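Local coordinates for protein putative transcriptional regulator, IclR family (Arthrobacter aurescens, PDB 3OBF) that probably regulates transcription by binding DNA, and is represented here by its C-terminal IclR domain, a member of the GAF clan, at residues A59-Q65 with Y98-L102. Coordinates in Å, arbitrary orientation, origin at the centre of the assembly. Residues are numbered along the deposited sequence.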
ATOM      1  N   ALA A  59       6.421  -5.176   7.923  1.00 29.45           N
ATOM      2  CA  ALA A  59       5.020  -5.263   8.296  1.00 29.16           C
ATOM      3  C   ALA A  59       4.333  -3.902   8.251  1.00 29.76           C
ATOM      4  O   ALA A  59       3.193  -3.781   7.795  1.00 29.25           O
ATOM      5  CB  ALA A  59       4.880  -5.929   9.670  1.00 28.25           C
ATOM      6  N   LEU A  60       5.044  -2.872   8.690  1.00 31.16           N
ATOM      7  CA  LEU A  60       4.410  -1.567   8.870  1.00 32.08           C
ATOM      8  C   LEU A  60       4.331  -0.744   7.587  1.00 31.28           C
ATOM      9  O   LEU A  60       3.670   0.292   7.547  1.00 31.75           O
ATOM     10  CB  LEU A  60       5.019  -0.815  10.050  1.00 33.30           C
ATOM     11  CG  LEU A  60       4.656  -1.418  11.422  1.00 35.37           C
ATOM     12  CD1 LEU A  60       5.233  -0.599  12.575  1.00 36.79           C
ATOM     13  CD2 LEU A  60       3.122  -1.538  11.612  1.00 37.93           C
ATOM     14  N   SER A  61       4.990  -1.248   6.546  0.50 31.15           N
ATOM     15  CA  SER A  61       4.887  -0.705   5.189  0.50 30.69           C
ATOM     16  C   SER A  61       3.417  -0.752   4.737  0.50 30.19           C
ATOM     17  O   SER A  61       2.762  -1.798   4.806  0.50 30.40           O
ATOM     18  CB  SER A  61       5.797  -1.509   4.254  0.50 30.15           C
ATOM     19  OG  SER A  61       5.840  -0.978   2.946  0.50 30.09           O
ATOM     20  N   SER A  62       2.895   0.397   4.328  0.50 29.66           N
ATOM     21  CA  SER A  62       1.478   0.522   3.977  0.50 29.24           C
ATOM     22  C   SER A  62       1.030  -0.540   2.996  0.50 27.97           C
ATOM     23  O   SER A  62       0.010  -1.203   3.184  0.50 27.70           O
ATOM     24  CB  SER A  62       1.214   1.894   3.366  0.50 29.38           C
ATOM     25  OG  SER A  62       1.207   2.869   4.379  0.50 32.05           O
ATOM     26  N   SER A  63       1.808  -0.649   1.930  0.50 26.70           N
ATOM     27  CA  SER A  63       1.622  -1.615   0.871  0.50 26.09           C
ATOM     28  C   SER A  63       1.524  -3.052   1.409  0.50 25.42           C
ATOM     29  O   SER A  63       0.692  -3.865   0.966  0.50 25.28           O
ATOM     30  CB  SER A  63       2.841  -1.482  -0.041  0.50 26.34           C
ATOM     31  OG  SER A  63       2.733  -2.263  -1.186  0.50 27.94           O
ATOM     32  N   VAL A  64       2.386  -3.350   2.370  1.00 23.96           N
ATOM     33  CA  VAL A  64       2.504  -4.676   2.946  1.00 24.54           C
ATOM     34  C   VAL A  64       1.261  -4.932   3.817  1.00 25.53           C
ATOM     35  O   VAL A  64       0.681  -6.025   3.754  1.00 26.03           O
ATOM     36  CB  VAL A  64       3.819  -4.826   3.738  1.00 24.68           C
ATOM     37  CG1 VAL A  64       3.840  -6.147   4.549  1.00 25.05           C
ATOM     38  CG2 VAL A  64       4.997  -4.794   2.765  1.00 23.45           C
ATOM     39  N   GLN A  65       0.827  -3.909   4.572  1.00 25.16           N
ATOM     40  CA  GLN A  65      -0.382  -4.023   5.407  1.00 25.07           C
ATOM     41  C   GLN A  65      -1.589  -4.398   4.557  1.00 25.28           C
ATOM     42  O   GLN A  65      -2.355  -5.318   4.917  1.00 25.66           O
ATOM     43  CB  GLN A  65      -0.690  -2.718   6.141  1.00 24.94           C
ATOM     44  CG  GLN A  65       0.258  -2.384   7.316  1.00 26.99           C
ATOM     45  CD  GLN A  65      -0.052  -1.018   7.938  1.00 28.86           C
ATOM     46  OE1 GLN A  65      -1.149  -0.800   8.488  1.00 30.10           O
ATOM     47  NE2 GLN A  65       0.905  -0.091   7.849  1.00 26.51           N
ATOM     48  N   TYR A  98      -1.379  -5.945  15.453  1.00 45.19           N
ATOM     49  CA  TYR A  98      -1.079  -5.788  14.031  1.00 42.51           C
ATOM     50  C   TYR A  98      -2.237  -6.291  13.180  1.00 41.99           C
ATOM     51  O   TYR A  98      -2.604  -5.667  12.200  1.00 40.67           O
ATOM     52  CB  TYR A  98       0.226  -6.490  13.642  1.00 41.43           C
ATOM     53  CG  TYR A  98       0.555  -6.307  12.176  1.00 38.76           C
ATOM     54  CD1 TYR A  98       1.163  -5.131  11.710  1.00 35.79           C
ATOM     55  CD2 TYR A  98       0.244  -7.295  11.250  1.00 36.56           C
ATOM     56  CE1 TYR A  98       1.457  -4.963  10.363  1.00 33.92           C
ATOM     57  CE2 TYR A  98       0.533  -7.132   9.899  1.00 34.12           C
ATOM     58  CZ  TYR A  98       1.130  -5.969   9.467  1.00 32.52           C
ATOM     59  OH  TYR A  98       1.421  -5.837   8.144  1.00 32.19           O
ATOM     60  N   LEU A  99      -2.818  -7.413  13.596  1.00 42.53           N
ATOM     61  CA  LEU A  99      -3.985  -7.991  12.931  1.00 42.96           C
ATOM     62  C   LEU A  99      -5.197  -7.059  12.977  1.00 43.38           C
ATOM     63  O   LEU A  99      -5.937  -6.980  11.994  1.00 43.16           O
ATOM     64  CB  LEU A  99      -4.353  -9.362  13.539  1.00 42.60           C
ATOM     65  CG  LEU A  99      -3.446 -10.533  13.120  1.00 42.84           C
ATOM     66  CD1 LEU A  99      -3.691 -11.850  13.934  1.00 42.19           C
ATOM     67  CD2 LEU A  99      -3.546 -10.822  11.642  1.00 42.33           C
ATOM     68  N   LEU A 100      -5.399  -6.383  14.112  1.00 43.97           N
ATOM     69  CA  LEU A 100      -6.477  -5.396  14.255  1.00 44.90           C
ATOM     70  C   LEU A 100      -6.187  -4.203  13.369  1.00 43.89           C
ATOM     71  O   LEU A 100      -7.089  -3.678  12.710  1.00 44.31           O
ATOM     72  CB  LEU A 100      -6.632  -4.946  15.715  1.00 46.53           C
ATOM     73  CG  LEU A 100      -7.604  -3.811  16.105  1.00 49.74           C
ATOM     74  CD1 LEU A 100      -9.013  -3.958  15.488  1.00 53.32           C
ATOM     75  CD2 LEU A 100      -7.736  -3.685  17.618  1.00 52.14           C
ATOM     76  N   ARG A 101      -4.918  -3.805  13.324  1.00 42.20           N
ATOM     77  CA  ARG A 101      -4.487  -2.705  12.469  1.00 40.87           C
ATOM     78  C   ARG A 101      -4.808  -3.001  10.986  1.00 39.16           C
ATOM     79  O   ARG A 101      -5.169  -2.108  10.223  1.00 39.11           O
ATOM     80  CB  ARG A 101      -3.006  -2.434  12.702  1.00 40.72           C
ATOM     81  CG  ARG A 101      -2.540  -1.083  12.275  1.00 43.65           C
ATOM     82  CD  ARG A 101      -1.032  -1.114  12.013  1.00 44.36           C
ATOM     83  NE  ARG A 101      -0.597   0.101  11.316  1.00 45.21           N
ATOM     84  CZ  ARG A 101       0.116   1.088  11.858  1.00 42.87           C
ATOM     85  NH1 ARG A 101       0.505   1.024  13.126  1.00 41.87           N
ATOM     86  NH2 ARG A 101       0.446   2.132  11.116  1.00 39.92           N
ATOM     87  N   LEU A 102      -4.709  -4.268  10.604  1.00 37.70           N
ATOM     88  CA  LEU A 102      -5.090  -4.720   9.276  1.00 37.15           C
ATOM     89  C   LEU A 102      -6.594  -4.521   9.027  1.00 37.96           C
ATOM     90  O   LEU A 102      -6.993  -3.876   8.048  1.00 38.73           O
ATOM     91  CB  LEU A 102      -4.658  -6.185   9.045  1.00 35.70           C
ATOM     92  CG  LEU A 102      -3.155  -6.496   9.091  1.00 33.21           C
ATOM     93  CD1 LEU A 102      -2.916  -7.886   8.587  1.00 30.05           C
ATOM     94  CD2 LEU A 102      -2.300  -5.455   8.296  1.00 28.53           C
TER
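Gln-65, Tyr-98 and Arg-101 account for about two thirds of the 310 Å² buried where loop 59-61 and the start of helix 62-69 meet helix 92-108 in this GAF-clan IclR C-terminal domain. Tyr-98 reaches across: its OH donates a 2.7 Å hydrogen bond to the backbone O of Ala-59; Ala-59 CB lies 3.6 Å from Tyr-98 CE1, and Leu-60 CD2 approaches the ring edge. Gln-65 uses both ends of its amide: OE1 accepts from Arg-101 NE (3.0 Å, N-H...O 146°), while NE2 donates to Leu-60 O (2.8 Å). Leu-60 CD2 also sits over one face of the guanidinium, 4.0 Å from Arg-101 NH1. Arg-101 NH2 and Gln-65 NE2 hydrogen-bond Val-112 O, tying the helices to edge strand 111-114 of the antiparallel sheet, and Arg-101 NH2 forms a salt bridge with Glu-116 in the following loop. Leu-102 CD2 packs 3.8 Å from Gln-65 CB. Tyr-98 OH and Gln-65 NE2 thus satisfy the carbonyls of Ala-59 and Leu-60, consistent with steadying this loop within a buried contact.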